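PDB 3P2H: AHL synthase from Burkholderia glumae, which probably makes N-acyl-L-homoserine lactone quorum-sensing signals from fatty acyl groups on acyl carrier protein and S-adenosyl-L-methionine, releasing S-methyl-5'-thioadenosine. Local coordinates for residues H14-L19 against M42-Y47; C67-P72 against P76-E81; W118-M123 against R152-H157. The protein carries 3 engineered substitutions. All coordinates share one frame; numbering follows the deposited sequence.

Contact 1: H14-L19 against M42-Y47; sequences HIAAEL and MERDQY. Engineered in segment 42-47: Met-42 (natural residue Phe). With MTA (5'-deoxy-5'-methylthioadenosine), chain B.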
loop_
_atom_site.group_PDB
_atom_site.type_symbol
_atom_site.label_atom_id
_atom_site.label_comp_id
_atom_site.label_asym_id
_atom_site.label_seq_id
_atom_site.Cartn_x
_atom_site.Cartn_y
_atom_site.Cartn_z
ATOM N N HIS A 14 -10.491 1.683 -18.295
ATOM C CA HIS A 14 -9.439 0.748 -18.670
ATOM C C HIS A 14 -8.386 0.525 -17.587
ATOM O O HIS A 14 -7.846 -0.570 -17.469
ATOM C CB HIS A 14 -8.765 1.177 -19.979
ATOM C CG HIS A 14 -8.077 2.501 -19.905
ATOM N ND1 HIS A 14 -8.762 3.692 -19.810
ATOM C CD2 HIS A 14 -6.761 2.821 -19.912
ATOM C CE1 HIS A 14 -7.898 4.690 -19.764
ATOM N NE2 HIS A 14 -6.677 4.188 -19.824
ATOM N N ILE A 15 -8.101 1.555 -16.796
ATOM C CA ILE A 15 -7.119 1.432 -15.722
ATOM C C ILE A 15 -7.714 0.608 -14.582
ATOM O O ILE A 15 -7.027 -0.208 -13.966
ATOM C CB ILE A 15 -6.704 2.817 -15.174
ATOM C CG1 ILE A 15 -6.058 3.644 -16.285
ATOM C CG2 ILE A 15 -5.747 2.652 -14.010
ATOM C CD1 ILE A 15 -4.826 3.020 -16.885
ATOM N N ALA A 16 -8.996 0.832 -14.306
ATOM C CA ALA A 16 -9.689 0.106 -13.253
ATOM C C ALA A 16 -9.697 -1.386 -13.570
ATOM O O ALA A 16 -9.485 -2.218 -12.689
ATOM C CB ALA A 16 -11.126 0.631 -13.111
ATOM N N ALA A 17 -9.927 -1.724 -14.835
ATOM C CA ALA A 17 -9.954 -3.121 -15.255
ATOM C C ALA A 17 -8.558 -3.741 -15.184
ATOM O O ALA A 17 -8.379 -4.842 -14.671
ATOM C CB ALA A 17 -10.504 -3.229 -16.670
ATOM N N GLU A 18 -7.569 -3.017 -15.687
ATOM C CA GLU A 18 -6.195 -3.498 -15.691
ATOM C C GLU A 18 -5.639 -3.685 -14.274
ATOM O O GLU A 18 -4.963 -4.677 -13.988
ATOM C CB GLU A 18 -5.328 -2.523 -16.487
ATOM C CG GLU A 18 -3.880 -2.926 -16.613
ATOM C CD GLU A 18 -3.104 -1.974 -17.490
ATOM O OE1 GLU A 18 -3.531 -0.805 -17.615
ATOM O OE2 GLU A 18 -2.061 -2.393 -18.041
ATOM N N LEU A 19 -5.919 -2.732 -13.391
ATOM C CA LEU A 19 -5.455 -2.818 -12.013
ATOM C C LEU A 19 -6.205 -3.925 -11.289
ATOM O O LEU A 19 -5.622 -4.671 -10.504
ATOM C CB LEU A 19 -5.691 -1.499 -11.275
ATOM C CG LEU A 19 -5.486 -1.571 -9.757
ATOM C CD1 LEU A 19 -4.025 -1.854 -9.446
ATOM C CD2 LEU A 19 -5.921 -0.254 -9.118
ATOM N N MET A 42 -11.187 -9.778 -11.238
ATOM C CA MET A 42 -11.317 -8.516 -10.523
ATOM C C MET A 42 -11.236 -8.701 -9.023
ATOM O O MET A 42 -11.944 -9.528 -8.452
ATOM C CB MET A 42 -12.652 -7.857 -10.882
ATOM C CG MET A 42 -13.026 -6.650 -10.028
ATOM S SD MET A 42 -11.856 -5.277 -10.182
ATOM C CE MET A 42 -12.229 -4.687 -11.850
ATOM N N GLU A 43 -10.360 -7.937 -8.386
ATOM C CA GLU A 43 -10.224 -7.996 -6.939
ATOM C C GLU A 43 -10.382 -6.574 -6.421
ATOM O O GLU A 43 -9.529 -5.730 -6.661
ATOM C CB GLU A 43 -8.850 -8.548 -6.536
ATOM C CG GLU A 43 -8.644 -8.725 -5.029
ATOM C CD GLU A 43 -8.498 -7.403 -4.273
ATOM O OE1 GLU A 43 -7.456 -6.734 -4.419
ATOM O OE2 GLU A 43 -9.431 -7.032 -3.530
ATOM N N ARG A 44 -11.496 -6.309 -5.746
ATOM C CA ARG A 44 -11.741 -4.991 -5.167
ATOM C C ARG A 44 -12.637 -5.135 -3.942
ATOM O O ARG A 44 -13.396 -6.099 -3.832
ATOM C CB ARG A 44 -12.396 -4.051 -6.186
ATOM C CG ARG A 44 -13.885 -4.263 -6.406
ATOM C CD ARG A 44 -14.500 -3.062 -7.125
ATOM N NE ARG A 44 -13.853 -2.813 -8.410
ATOM C CZ ARG A 44 -14.286 -1.944 -9.322
ATOM N NH1 ARG A 44 -15.381 -1.221 -9.098
ATOM N NH2 ARG A 44 -13.626 -1.803 -10.469
ATOM N N ASP A 45 -12.525 -4.190 -3.015
ATOM C CA ASP A 45 -13.338 -4.205 -1.802
ATOM C C ASP A 45 -13.998 -2.843 -1.568
ATOM O O ASP A 45 -14.004 -1.991 -2.452
ATOM C CB ASP A 45 -12.490 -4.592 -0.583
ATOM C CG ASP A 45 -11.348 -3.626 -0.330
ATOM O OD1 ASP A 45 -11.391 -2.493 -0.846
ATOM O OD2 ASP A 45 -10.414 -4.001 0.407
ATOM N N GLN A 46 -14.544 -2.643 -0.372
ATOM C CA GLN A 46 -15.224 -1.393 -0.041
ATOM C C GLN A 46 -14.293 -0.189 0.067
ATOM O O GLN A 46 -14.756 0.950 0.159
ATOM C CB GLN A 46 -15.994 -1.532 1.275
ATOM C CG GLN A 46 -15.112 -1.647 2.517
ATOM C CD GLN A 46 -14.870 -3.083 2.935
ATOM O OE1 GLN A 46 -14.410 -3.899 2.143
ATOM N NE2 GLN A 46 -15.180 -3.399 4.194
ATOM N N TYR A 47 -12.987 -0.432 0.054
ATOM C CA TYR A 47 -12.028 0.659 0.167
ATOM C C TYR A 47 -11.566 1.224 -1.172
ATOM O O TYR A 47 -10.748 2.141 -1.221
ATOM C CB TYR A 47 -10.853 0.202 1.021
ATOM C CG TYR A 47 -11.338 -0.199 2.390
ATOM C CD1 TYR A 47 -11.847 0.756 3.264
ATOM C CD2 TYR A 47 -11.399 -1.536 2.766
ATOM C CE1 TYR A 47 -12.420 0.388 4.477
ATOM C CE2 TYR A 47 -11.969 -1.915 3.973
ATOM C CZ TYR A 47 -12.484 -0.946 4.821
ATOM O OH TYR A 47 -13.109 -1.308 5.988
HETATM C CS MTA B . -4.133 -7.591 4.717
HETATM S "S5'" MTA B . -3.884 -9.123 5.663
HETATM C "C5'" MTA B . -4.585 -10.353 4.523
HETATM C "C4'" MTA B . -6.029 -10.717 4.878
HETATM O "O4'" MTA B . -6.830 -9.508 4.761
HETATM C "C2'" MTA B . -7.683 -10.956 3.134
HETATM O "O2'" MTA B . -8.742 -11.765 2.613
HETATM C "C3'" MTA B . -6.544 -11.749 3.866
HETATM O "O3'" MTA B . -7.114 -12.857 4.574
HETATM C "C1'" MTA B . -8.102 -9.929 4.202
HETATM N N9 MTA B . -8.771 -8.747 3.618
HETATM C C8 MTA B . -8.254 -7.864 2.701
HETATM N N7 MTA B . -9.113 -6.937 2.405
HETATM C C5 MTA B . -10.251 -7.156 3.116
HETATM C C6 MTA B . -11.522 -6.500 3.225
HETATM N N6 MTA B . -11.781 -5.362 2.482
HETATM N N1 MTA B . -12.469 -7.019 4.074
HETATM C C2 MTA B . -12.236 -8.141 4.817
HETATM N N3 MTA B . -11.029 -8.774 4.720
HETATM C C4 MTA B . -10.037 -8.335 3.910
#
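Met-42, an engineered residue that is Phe in the natural protein, lays its terminal methyl against the helix backbone: CE lies 3.8 Å from Ala-16 O and also faces the CA of Ala-17. The chain leaves with CG anti to the backbone N (chi1 170°) and then bends at both following torsions, which curls the methyl back to the helix. Beside it the guanidinium of Arg-44 comes obliquely to the methyl of Ala-16, with NH2 4.4 Å from CB. These are van der Waals contacts at the surface, and no hydrogen bond spans the two segments.

Within 42-47, Arg-44 NE makes a weak hydrogen bond to Met-42 SD, so the two side chains that touch the helix also lean on each other. The segment belongs to the loop that follows helix 13-30 in this autoinducer synthase, a family of the acetyltransferase clan, and its far end forms an Asx turn: Tyr-47 N donates to Asp-45 OD1 over 2.8 Å, reaching the oxygen from above the carboxylate plane.

Ligand binding makes the third group. The adenine amino N6 of MTA donates to Asp-45 OD2 at 2.8 Å and to Gln-46 OE1 at 3.0 Å, while the Tyr-47 ring presents its edge to the same nitrogen. Arg-69 and Arg-102 form salt bridges to OD1 and OD2 of Asp-45, respectively.

Contact 2: C67-P72 against P76-E81; sequences CARLLP and PYLLQE. With MTA (5'-deoxy-5'-methylthioadenosine), chain B.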
loop_
_atom_site.group_PDB
_atom_site.type_symbol
_atom_site.label_atom_id
_atom_site.label_comp_id
_atom_site.label_asym_id
_atom_site.label_seq_id
_atom_site.Cartn_x
_atom_site.Cartn_y
_atom_site.Cartn_z
ATOM N N CYS A 67 1.587 -2.551 -7.519
ATOM C CA CYS A 67 0.453 -1.715 -7.151
ATOM C C CYS A 67 0.483 -1.312 -5.684
ATOM O O CYS A 67 1.208 -1.895 -4.878
ATOM C CB CYS A 67 -0.872 -2.429 -7.451
ATOM S SG CYS A 67 -1.240 -3.893 -6.437
ATOM N N ALA A 68 -0.310 -0.302 -5.355
ATOM C CA ALA A 68 -0.421 0.182 -3.992
ATOM C C ALA A 68 -1.683 1.021 -3.886
ATOM O O ALA A 68 -2.128 1.621 -4.865
ATOM C CB ALA A 68 0.795 1.010 -3.613
ATOM N N ARG A 69 -2.261 1.037 -2.695
ATOM C CA ARG A 69 -3.477 1.790 -2.440
ATOM C C ARG A 69 -3.221 2.725 -1.268
ATOM O O ARG A 69 -2.655 2.312 -0.260
ATOM C CB ARG A 69 -4.621 0.823 -2.106
ATOM C CG ARG A 69 -5.938 1.500 -1.813
ATOM C CD ARG A 69 -7.098 0.522 -1.895
ATOM N NE ARG A 69 -7.166 -0.384 -0.754
ATOM C CZ ARG A 69 -8.091 -1.326 -0.612
ATOM N NH1 ARG A 69 -9.016 -1.486 -1.547
ATOM N NH2 ARG A 69 -8.111 -2.085 0.472
ATOM N N LEU A 70 -3.624 3.982 -1.418
ATOM C CA LEU A 70 -3.446 4.977 -0.365
ATOM C C LEU A 70 -4.792 5.564 0.041
ATOM O O LEU A 70 -5.587 5.964 -0.811
ATOM C CB LEU A 70 -2.515 6.099 -0.841
ATOM C CG LEU A 70 -1.032 5.722 -0.954
ATOM C CD1 LEU A 70 -0.262 6.835 -1.637
ATOM C CD2 LEU A 70 -0.476 5.468 0.430
ATOM N N LEU A 71 -5.042 5.603 1.346
ATOM C CA LEU A 71 -6.285 6.142 1.888
ATOM C C LEU A 71 -6.000 7.038 3.080
ATOM O O LEU A 71 -5.113 6.753 3.872
ATOM C CB LEU A 71 -7.206 5.010 2.351
ATOM C CG LEU A 71 -7.805 4.058 1.316
ATOM C CD1 LEU A 71 -8.447 2.879 2.042
ATOM C CD2 LEU A 71 -8.824 4.803 0.458
ATOM N N PRO A 72 -6.750 8.141 3.220
ATOM C CA PRO A 72 -6.529 9.035 4.357
ATOM C C PRO A 72 -7.202 8.395 5.568
ATOM O O PRO A 72 -8.270 7.795 5.436
ATOM C CB PRO A 72 -7.226 10.321 3.919
ATOM C CG PRO A 72 -8.394 9.807 3.141
ATOM C CD PRO A 72 -7.786 8.677 2.317
ATOM N N PRO A 76 -12.960 6.167 6.193
ATOM C CA PRO A 76 -12.920 4.723 6.446
ATOM C C PRO A 76 -11.729 4.010 5.813
ATOM O O PRO A 76 -11.396 4.270 4.659
ATOM C CB PRO A 76 -14.247 4.240 5.869
ATOM C CG PRO A 76 -15.157 5.418 6.099
ATOM C CD PRO A 76 -14.282 6.573 5.680
ATOM N N TYR A 77 -11.083 3.133 6.579
ATOM C CA TYR A 77 -9.959 2.352 6.062
ATOM C C TYR A 77 -9.881 0.920 6.624
ATOM O O TYR A 77 -10.476 0.607 7.654
ATOM C CB TYR A 77 -8.629 3.101 6.226
ATOM C CG TYR A 77 -8.155 3.420 7.630
ATOM C CD1 TYR A 77 -8.693 4.486 8.359
ATOM C CD2 TYR A 77 -7.089 2.718 8.187
ATOM C CE1 TYR A 77 -8.158 4.851 9.608
ATOM C CE2 TYR A 77 -6.555 3.069 9.424
ATOM C CZ TYR A 77 -7.086 4.135 10.127
ATOM O OH TYR A 77 -6.506 4.498 11.324
ATOM N N LEU A 78 -9.155 0.060 5.917
ATOM C CA LEU A 78 -9.030 -1.361 6.247
ATOM C C LEU A 78 -8.602 -1.756 7.663
ATOM O O LEU A 78 -9.308 -2.497 8.343
ATOM C CB LEU A 78 -8.109 -2.027 5.212
ATOM C CG LEU A 78 -8.009 -3.556 5.181
ATOM C CD1 LEU A 78 -9.400 -4.165 5.156
ATOM C CD2 LEU A 78 -7.213 -3.989 3.956
ATOM N N LEU A 79 -7.446 -1.285 8.106
ATOM C CA LEU A 79 -6.955 -1.615 9.440
ATOM C C LEU A 79 -7.958 -1.160 10.503
ATOM O O LEU A 79 -8.243 -1.869 11.464
ATOM C CB LEU A 79 -5.596 -0.936 9.662
ATOM C CG LEU A 79 -4.878 -1.098 11.005
ATOM C CD1 LEU A 79 -4.703 -2.578 11.348
ATOM C CD2 LEU A 79 -3.526 -0.396 10.936
ATOM N N GLN A 80 -8.502 0.030 10.303
ATOM C CA GLN A 80 -9.460 0.622 11.225
ATOM C C GLN A 80 -10.732 -0.187 11.416
ATOM O O GLN A 80 -11.094 -0.529 12.541
ATOM C CB GLN A 80 -9.825 2.018 10.735
ATOM C CG GLN A 80 -10.960 2.686 11.490
ATOM C CD GLN A 80 -11.440 3.935 10.783
ATOM O OE1 GLN A 80 -11.923 3.871 9.654
ATOM N NE2 GLN A 80 -11.302 5.081 11.439
ATOM N N GLU A 81 -11.401 -0.495 10.310
ATOM C CA GLU A 81 -12.663 -1.221 10.340
ATOM C C GLU A 81 -12.597 -2.740 10.378
ATOM O O GLU A 81 -13.392 -3.373 11.062
ATOM C CB GLU A 81 -13.523 -0.786 9.146
ATOM C CG GLU A 81 -13.928 0.674 9.220
ATOM C CD GLU A 81 -14.848 1.102 8.095
ATOM O OE1 GLU A 81 -15.555 2.111 8.286
ATOM O OE2 GLU A 81 -14.857 0.447 7.026
HETATM C CS MTA B . -4.133 -7.591 4.717
HETATM S "S5'" MTA B . -3.884 -9.123 5.663
HETATM C "C5'" MTA B . -4.585 -10.353 4.523
HETATM C "C4'" MTA B . -6.029 -10.717 4.878
HETATM O "O4'" MTA B . -6.830 -9.508 4.761
HETATM C "C2'" MTA B . -7.683 -10.956 3.134
HETATM O "O2'" MTA B . -8.742 -11.765 2.613
HETATM C "C3'" MTA B . -6.544 -11.749 3.866
HETATM O "O3'" MTA B . -7.114 -12.857 4.574
HETATM C "C1'" MTA B . -8.102 -9.929 4.202
HETATM N N9 MTA B . -8.771 -8.747 3.618
HETATM C C8 MTA B . -8.254 -7.864 2.701
HETATM N N7 MTA B . -9.113 -6.937 2.405
HETATM C C5 MTA B . -10.251 -7.156 3.116
HETATM C C6 MTA B . -11.522 -6.500 3.225
HETATM N N6 MTA B . -11.781 -5.362 2.482
HETATM N N1 MTA B . -12.469 -7.019 4.074
HETATM C C2 MTA B . -12.236 -8.141 4.817
HETATM N N3 MTA B . -11.029 -8.774 4.720
HETATM C C4 MTA B . -10.037 -8.335 3.910
HETATM O O HOH W 1 -9.954 6.457 3.741
#
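Leu-71 reaches from the strand to the turn ahead of helix 78-81, its CD1 lying 4.2 Å from Tyr-77 CB and equally near the carbonyl oxygen of Pro-76. This is the closely packed, buried part of the contact. Tyr-77 holds the N-cap position, and its N donates to Gln-80 OE1 at 3.3 Å, the donor lying above the carbonyl plane. Gln-80 CB also rests over the centre of the tyrosine ring, so Gln-80 meets Tyr-77 twice. Two residues earlier on the strand, Arg-69 extends its chain and bends at chi3 (74°), bringing NH2 to Leu-78 CD2 at 4.1 Å; the methyl sits at the edge of the guanidinium, and the two side chains cross at about a right angle. Both branches of Leu-78 also reach the ligand: CD1 is 3.7 Å from C6 of the MTA adenine, and CD2 is 3.8 Å from its N7. Through this leucine the N-terminal end of helix 78-81 lines part of the MTA pocket.

Toward exposed Pro-76 the fit is looser and water takes part. A single water donates to Pro-72 O and to Pro-76 O, at 2.7 and 2.8 Å, bridging the strand end to the turn where no direct hydrogen bond joins them.

Arg-69 forms salt bridges to Asp-45 and Asp-48, and Tyr-77 OH is hydrogen-bonded to Pro-92 O. Strand 64-72 runs antiparallel between strands 53-58 and 97-105, with helix 13-30 packed against Cys-67, while Glu-99 OE2 of strand 97-105 accepts a hydrogen bond from the backbone N of Leu-79 in helix 78-81.

Contact 3: W118-M123 against R152-H157; sequences WSVRPM and RRIGVH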
loop_
_atom_site.group_PDB
_atom_site.type_symbol
_atom_site.label_atom_id
_atom_site.label_comp_id
_atom_site.label_asym_id
_atom_site.label_seq_id
_atom_site.Cartn_x
_atom_site.Cartn_y
_atom_site.Cartn_z
ATOM N N TRP A 118 14.452 -4.794 -5.506
ATOM C CA TRP A 118 14.719 -3.451 -5.984
ATOM C C TRP A 118 13.447 -3.034 -6.727
ATOM O O TRP A 118 13.404 -2.007 -7.411
ATOM C CB TRP A 118 15.929 -3.464 -6.925
ATOM C CG TRP A 118 17.261 -3.426 -6.212
ATOM C CD1 TRP A 118 18.220 -2.458 -6.328
ATOM C CD2 TRP A 118 17.772 -4.383 -5.266
ATOM N NE1 TRP A 118 19.295 -2.750 -5.515
ATOM C CE2 TRP A 118 19.046 -3.925 -4.853
ATOM C CE3 TRP A 118 17.278 -5.581 -4.730
ATOM C CZ2 TRP A 118 19.833 -4.623 -3.926
ATOM C CZ3 TRP A 118 18.062 -6.278 -3.804
ATOM C CH2 TRP A 118 19.326 -5.794 -3.414
ATOM N N SER A 119 12.411 -3.861 -6.576
ATOM C CA SER A 119 11.112 -3.628 -7.197
ATOM C C SER A 119 10.229 -2.934 -6.184
ATOM O O SER A 119 9.472 -2.016 -6.509
ATOM C CB SER A 119 10.465 -4.953 -7.585
ATOM O OG SER A 119 11.310 -5.697 -8.439
ATOM N N VAL A 120 10.323 -3.393 -4.944
ATOM C CA VAL A 120 9.542 -2.826 -3.862
ATOM C C VAL A 120 9.901 -1.360 -3.661
ATOM O O VAL A 120 9.024 -0.510 -3.494
ATOM C CB VAL A 120 9.795 -3.593 -2.543
ATOM C CG1 VAL A 120 9.188 -2.835 -1.362
ATOM C CG2 VAL A 120 9.206 -4.990 -2.640
ATOM N N ARG A 121 11.195 -1.062 -3.705
ATOM C CA ARG A 121 11.654 0.304 -3.480
ATOM C C ARG A 121 10.961 1.396 -4.295
ATOM O O ARG A 121 10.433 2.349 -3.722
ATOM C CB ARG A 121 13.169 0.401 -3.672
ATOM C CG ARG A 121 13.767 1.601 -2.949
ATOM C CD ARG A 121 15.287 1.609 -3.006
ATOM N NE ARG A 121 15.768 2.240 -4.224
ATOM C CZ ARG A 121 16.093 3.528 -4.323
ATOM N NH1 ARG A 121 16.002 4.334 -3.271
ATOM N NH2 ARG A 121 16.488 4.019 -5.486
ATOM N N PRO A 122 10.951 1.280 -5.633
ATOM C CA PRO A 122 10.293 2.316 -6.439
ATOM C C PRO A 122 8.803 2.462 -6.127
ATOM O O PRO A 122 8.272 3.575 -6.103
ATOM C CB PRO A 122 10.568 1.871 -7.877
ATOM C CG PRO A 122 10.706 0.370 -7.757
ATOM C CD PRO A 122 11.495 0.207 -6.486
ATOM N N MET A 123 8.139 1.340 -5.870
ATOM C CA MET A 123 6.720 1.367 -5.541
ATOM C C MET A 123 6.512 2.124 -4.230
ATOM O O MET A 123 5.607 2.943 -4.110
ATOM C CB MET A 123 6.170 -0.058 -5.417
ATOM C CG MET A 123 5.939 -0.763 -6.746
ATOM S SD MET A 123 4.778 0.117 -7.827
ATOM C CE MET A 123 3.375 0.297 -6.736
ATOM N N ARG A 152 12.815 -2.694 6.027
ATOM C CA ARG A 152 13.975 -2.494 6.890
ATOM C C ARG A 152 15.245 -2.479 6.051
ATOM O O ARG A 152 16.094 -1.608 6.217
ATOM C CB ARG A 152 14.060 -3.604 7.942
ATOM C CG ARG A 152 12.942 -3.549 8.973
ATOM C CD ARG A 152 13.018 -4.713 9.964
ATOM N NE ARG A 152 12.002 -4.601 11.004
ATOM C CZ ARG A 152 11.726 -5.550 11.895
ATOM N NH1 ARG A 152 12.390 -6.699 11.885
ATOM N NH2 ARG A 152 10.777 -5.348 12.798
ATOM N N ARG A 153 15.366 -3.434 5.137
ATOM C CA ARG A 153 16.541 -3.513 4.281
ATOM C C ARG A 153 16.663 -2.281 3.381
ATOM O O ARG A 153 17.764 -1.784 3.142
ATOM C CB ARG A 153 16.484 -4.773 3.416
ATOM C CG ARG A 153 17.784 -5.048 2.677
ATOM C CD ARG A 153 18.871 -5.414 3.675
ATOM N NE ARG A 153 20.190 -5.548 3.065
ATOM C CZ ARG A 153 21.311 -5.712 3.762
ATOM N NH1 ARG A 153 21.261 -5.768 5.089
ATOM N NH2 ARG A 153 22.484 -5.799 3.139
ATOM N N ILE A 154 15.532 -1.794 2.880
ATOM C CA ILE A 154 15.531 -0.615 2.018
ATOM C C ILE A 154 16.007 0.609 2.798
ATOM O O ILE A 154 16.537 1.555 2.217
ATOM C CB ILE A 154 14.121 -0.346 1.423
ATOM C CG1 ILE A 154 13.765 -1.450 0.424
ATOM C CG2 ILE A 154 14.088 1.012 0.734
ATOM C CD1 ILE A 154 12.399 -1.289 -0.215
ATOM N N GLY A 155 15.804 0.600 4.111
ATOM C CA GLY A 155 16.274 1.709 4.924
ATOM C C GLY A 155 15.269 2.708 5.450
ATOM O O GLY A 155 15.646 3.631 6.176
ATOM N N VAL A 156 13.998 2.543 5.099
ATOM C CA VAL A 156 12.975 3.471 5.568
ATOM C C VAL A 156 12.794 3.314 7.067
ATOM O O VAL A 156 13.186 2.304 7.632
ATOM C CB VAL A 156 11.620 3.219 4.874
ATOM C CG1 VAL A 156 11.793 3.293 3.362
ATOM C CG2 VAL A 156 11.063 1.865 5.289
ATOM N N HIS A 157 12.209 4.316 7.715
ATOM C CA HIS A 157 11.993 4.229 9.146
ATOM C C HIS A 157 10.650 3.578 9.405
ATOM O O HIS A 157 9.620 4.245 9.499
ATOM C CB HIS A 157 12.046 5.612 9.806
ATOM C CG HIS A 157 11.808 5.585 11.287
ATOM N ND1 HIS A 157 11.767 6.729 12.055
ATOM C CD2 HIS A 157 11.582 4.552 12.138
ATOM C CE1 HIS A 157 11.523 6.404 13.312
ATOM N NE2 HIS A 157 11.406 5.091 13.391
#
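Ile-154 pushes its CD1 methyl over the start of helix 120-133, where it meets Val-120 CG1 at 3.7 Å and the backbone N of Arg-121 at the same distance. Its CG1 branch is anti to the carbonyl carbon (chi1 -69°) and continues fully extended, which carries CD1 into the angle between the valine side chain and the Arg-121 backbone. The CG2 branch works separately, lying 3.7 Å from Arg-121 CG and a little farther from CD, and the aliphatic part of the arginine crosses the isoleucine at a slant.

The contact is apolar and partly buried, with no hydrogen bond across it. Helix 120-133 connects the parallel strands 97-105 and 138-144 as a beta-alpha-beta crossover, and helix 145-154 follows the second strand; the contact joins the beginning of the first helix to the last turn of the second. Gly-155 ends helix 145-154 with a positive phi of 105°, the point where the chain turns out of the helical path toward strand 157-160.

Arg-121 bends at chi3, about its CG-CD bond (86°), and its guanidinium makes a weak hydrogen bond to Ala-186 O and a long, weak ion pair with Asp-188. Val-120 also packs on Phe-151 of helix 145-154 and on Phe-103 of strand 97-105, while Leu-187 also touches Ile-154. The side chain of Val-120 is about 7 Å from the bound inhibitor, N-(3-oxocyclohex-1-en-1-yl)octanamide.

From the N terminus the three contacts close in series, with none nested or crossed. Contact 1 folds the chain after helix 13-30 back onto that helix's first turns; contact 2 closes the short turn from strand 64-72 into helix 78-81; contact 3 spans a longer excursion through helix 120-133 and strand 138-144 to the end of helix 145-154. Contacts 1 and 2 meet directly beside MTA: Tyr-47 OH and Glu-81 OE2, 2.7 Å apart, probably share a hydrogen bond, and Tyr-47 packs on Arg-69 and Tyr-77. Contact 3 lies across the chain's centre from both, yet Met-123 CE packs against Cys-67 N at 3.5 Å, tying its helix to contact 2's strand.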